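Local coordinates for protein DsbA-like disulfide oxidoreductase (Wolbachia endosymbiont of Drosophila melanogaster, PDB 6EEZ) that probably catalyses thiol-disulfide exchange and the reshuffling of disulfides as a homotrimeric, DsbA-like isomerase with a thioredoxin domain, at residues D6-T9 / K10-S14; T173-N176 / V177-K181. All coordinates share one frame; numbering follows the deposited sequence.

Contact 1: residues D6-T9 / K10-S14; sequences DNVT and KSKIS
Thr9 and Ile13, one helical turn apart, touch through their hydrocarbon ends: CG2 of Thr9 lies 3.9 Å from CD1 of Ile13. The threonine methyl is set anti to the backbone N (the OG1 torsion is -64°), which runs it forward along the helix toward the isoleucine and turns OG1 back over the preceding turn, where it is hydrogen-bonded to the carbonyl of Arg5. Threonine thus serves both needs, a methyl for the apolar side and a hydroxyl for the backbone behind it. CG1 of Ile13 packs 3.3 Å from Thr9 O, the same carbonyl that accepts Ile13 N at 2.9 Å. In Lys12, CG beside the backbone N (chi1 -73°) and an extended chain lay the methylenes alongside Val8, with CE of Lys12 4.2 Å from CG1 of Val8, and run back toward the helix's N-terminal end. Behind these side chains stand the regular i to i+4 bonds, among them Lys10 N to Asp6 O and Lys12 N to Val8 O. Ile13 also touches Phe21, and the side chain of Lys10 touches Asp166. Within 6-14 the apolar Ile13 is buried, while Asp6, Asn7, Lys10, Ser11 and Ser14 are exposed, as suits a surface helix.

Contact 2: residues T173-N176 / V177-K181; sequences TDLN and VLRKK
Leu175 starts with CG anti to its backbone N (chi1 -174°), and Arg179, with CG on the opposite side from its own carbonyl carbon (chi1 -83°), sends an extended chain from CG to NE back along the helix; together these torsions bring the leucine against one face of the guanidinium. CD2 of Leu175 sits over the centre of that face, 3.8 Å from CZ of Arg179. Arginine suits the place by combining a flat face for Leu175 with N-H groups for Asp61, to which NE makes a salt bridge. On the inner side, CG2 of Thr173 meets CD2 of Leu178 at 3.7 Å. CG2 of Thr173 also lies 4.1 Å from CB of Val177, so the last residue but one before the helix closes over its first turn with a methyl. Asp174 holds the N-cap position, but its side chain makes no capping bond; its carbonyl O accepts Val177 N at 3.2 Å, the donor lying well above the carbonyl plane, and Leu178 N in a weak bond. The regular ladder follows with Arg179 N to Leu175 O at 2.9 Å. Leu175 and Arg179 lean on Leu58 of helix 52-60, whereas the branched apolar end of Leu178 suits a buried place among Phe169, Leu162 and Ile164, setting this C-terminal helix against the outermost strand 167-170 and its neighbour 161-164.

Both contacts are local and lie at the surface, each with one buried residue, Ile13 in contact 1 and Leu178 in contact 2. They belong to the two ends of the chain, helix 3-15 and helix 175-185, with centres about 19 Å apart and no direct touch. Contact 1 falls within a running helix, so its backbone bonds are uniform; contact 2 spans a helix start, where bonding is less regular. Their links to the fold differ as well: side chains of 6-14 touch loops, whereas 173-181 rests on strands and a helix, and its Arg179 and Lys181 form salt bridges with residues outside the contact. Asp166 lies by both: it is touched by Lys10 and forms a salt bridge with Lys181.

Contact 1: residues D6-T9 / K10-S14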
# COMPACT_ATOMS: atom_id res chain seq x y z
N ASP A 6 13.92 1.68 18.40
CA ASP A 6 14.19 1.88 16.98
C ASP A 6 15.23 0.88 16.50
O ASP A 6 15.15 0.39 15.38
CB ASP A 6 14.65 3.31 16.69
CG ASP A 6 13.54 4.34 16.86
OD1 ASP A 6 12.34 3.96 16.82
OD2 ASP A 6 13.88 5.52 17.05
N ASN A 7 16.21 0.58 17.34
CA ASN A 7 17.20 -0.42 16.96
C ASN A 7 16.55 -1.78 16.67
O ASN A 7 16.89 -2.44 15.68
CB ASN A 7 18.27 -0.57 18.04
CG ASN A 7 19.40 -1.45 17.60
OD1 ASN A 7 19.80 -1.39 16.45
ND2 ASN A 7 19.90 -2.30 18.50
N VAL A 8 15.61 -2.20 17.53
CA VAL A 8 14.87 -3.44 17.31
C VAL A 8 14.12 -3.39 16.00
O VAL A 8 14.11 -4.37 15.25
CB VAL A 8 13.88 -3.73 18.47
CG1 VAL A 8 12.88 -4.83 18.08
CG2 VAL A 8 14.65 -4.14 19.76
N THR A 9 13.49 -2.25 15.72
CA THR A 9 12.76 -2.08 14.46
C THR A 9 13.68 -2.31 13.24
O THR A 9 13.32 -3.01 12.30
CB THR A 9 12.13 -0.66 14.35
OG1 THR A 9 11.14 -0.49 15.37
CG2 THR A 9 11.47 -0.49 13.02
N LYS A 10 14.86 -1.72 13.30
CA LYS A 10 15.87 -1.92 12.29
C LYS A 10 16.24 -3.42 12.11
O LYS A 10 16.29 -3.90 10.96
CB LYS A 10 17.09 -1.09 12.65
CG LYS A 10 18.24 -1.24 11.72
CD LYS A 10 19.30 -0.20 12.03
CE LYS A 10 20.54 -0.41 11.18
NZ LYS A 10 21.33 -1.60 11.64
N SER A 11 16.48 -4.14 13.21
CA SER A 11 16.73 -5.58 13.14
C SER A 11 15.55 -6.35 12.52
O SER A 11 15.75 -7.25 11.71
CB SER A 11 17.04 -6.15 14.54
OG SER A 11 18.28 -5.64 15.06
N LYS A 12 14.31 -5.99 12.88
CA LYS A 12 13.15 -6.68 12.31
C LYS A 12 13.05 -6.43 10.81
O LYS A 12 12.80 -7.35 10.03
CB LYS A 12 11.82 -6.26 12.97
CG LYS A 12 11.58 -6.77 14.40
CD LYS A 12 10.16 -6.40 14.90
CE LYS A 12 9.83 -7.10 16.20
NZ LYS A 12 8.71 -6.38 16.89
N ILE A 13 13.24 -5.18 10.39
CA ILE A 13 13.22 -4.85 8.96
C ILE A 13 14.28 -5.70 8.23
O ILE A 13 13.97 -6.31 7.22
CB ILE A 13 13.42 -3.33 8.73
CG1 ILE A 13 12.17 -2.57 9.20
CG2 ILE A 13 13.67 -3.00 7.23
CD1 ILE A 13 12.30 -1.05 9.22
N SER A 14 15.50 -5.82 8.77
CA SER A 14 16.48 -6.72 8.15
C SER A 14 15.98 -8.17 8.11
O SER A 14 16.17 -8.86 7.10
CB SER A 14 17.83 -6.68 8.89
OG SER A 14 18.42 -5.39 8.76

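Contact 2: residues T173-N176 / V177-K181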
# COMPACT_ATOMS: atom_id res chain seq x y z
N THR A 173 1.77 10.30 9.63
CA THR A 173 3.04 10.99 9.76
C THR A 173 3.07 12.21 8.88
O THR A 173 2.73 12.13 7.71
CB THR A 173 4.21 10.08 9.36
OG1 THR A 173 4.09 8.83 10.04
CG2 THR A 173 5.53 10.73 9.70
N ASP A 174 3.51 13.32 9.44
CA ASP A 174 3.68 14.55 8.67
C ASP A 174 4.63 14.34 7.50
O ASP A 174 5.65 13.64 7.60
CB ASP A 174 4.20 15.67 9.57
CG ASP A 174 3.16 16.13 10.59
OD1 ASP A 174 1.94 16.00 10.31
OD2 ASP A 174 3.56 16.65 11.66
N LEU A 175 4.28 14.97 6.38
CA LEU A 175 5.04 14.85 5.14
C LEU A 175 6.50 15.30 5.28
O LEU A 175 7.39 14.69 4.70
CB LEU A 175 4.36 15.66 4.03
CG LEU A 175 4.93 15.53 2.61
CD1 LEU A 175 5.08 14.07 2.21
CD2 LEU A 175 4.05 16.29 1.58
N ASN A 176 6.73 16.35 6.06
CA ASN A 176 8.07 16.91 6.21
C ASN A 176 9.02 15.94 6.91
O ASN A 176 10.22 15.98 6.69
CB ASN A 176 8.01 18.23 6.99
CG ASN A 176 7.51 18.06 8.41
OD1 ASN A 176 6.36 17.70 8.63
ND2 ASN A 176 8.37 18.33 9.39
N VAL A 177 8.48 15.07 7.75
CA VAL A 177 9.30 14.08 8.45
C VAL A 177 9.73 13.00 7.49
O VAL A 177 10.89 12.59 7.46
CB VAL A 177 8.55 13.46 9.62
CG1 VAL A 177 9.35 12.29 10.25
CG2 VAL A 177 8.24 14.53 10.63
N LEU A 178 8.77 12.55 6.69
CA LEU A 178 9.05 11.58 5.66
C LEU A 178 10.06 12.13 4.65
O LEU A 178 10.98 11.43 4.24
CB LEU A 178 7.76 11.17 4.96
CG LEU A 178 6.66 10.57 5.85
CD1 LEU A 178 5.49 10.18 4.96
CD2 LEU A 178 7.11 9.35 6.69
N ARG A 179 9.93 13.40 4.29
CA ARG A 179 10.82 13.99 3.27
C ARG A 179 12.27 14.12 3.75
O ARG A 179 13.20 13.91 2.98
CB ARG A 179 10.29 15.37 2.82
CG ARG A 179 9.22 15.30 1.74
CD ARG A 179 8.71 16.66 1.32
NE ARG A 179 7.88 16.57 0.10
CZ ARG A 179 7.06 17.54 -0.32
NH1 ARG A 179 6.95 18.66 0.36
NH2 ARG A 179 6.34 17.36 -1.43
N LYS A 180 12.44 14.49 5.02
CA LYS A 180 13.76 14.61 5.62
C LYS A 180 14.45 13.23 5.70
O LYS A 180 15.65 13.11 5.42
CB LYS A 180 13.64 15.24 7.02
CG LYS A 180 14.95 15.30 7.82
CD LYS A 180 14.83 16.14 9.10
CE LYS A 180 15.13 15.32 10.36
NZ LYS A 180 15.42 16.17 11.56
N LYS A 181 13.70 12.19 6.06
CA LYS A 181 14.25 10.85 6.10
C LYS A 181 14.66 10.40 4.70
O LYS A 181 15.74 9.84 4.52
CB LYS A 181 13.26 9.85 6.68
CG LYS A 181 13.77 8.42 6.73
CD LYS A 181 14.87 8.20 7.75
CE LYS A 181 15.37 6.76 7.68
NZ LYS A 181 16.29 6.30 8.77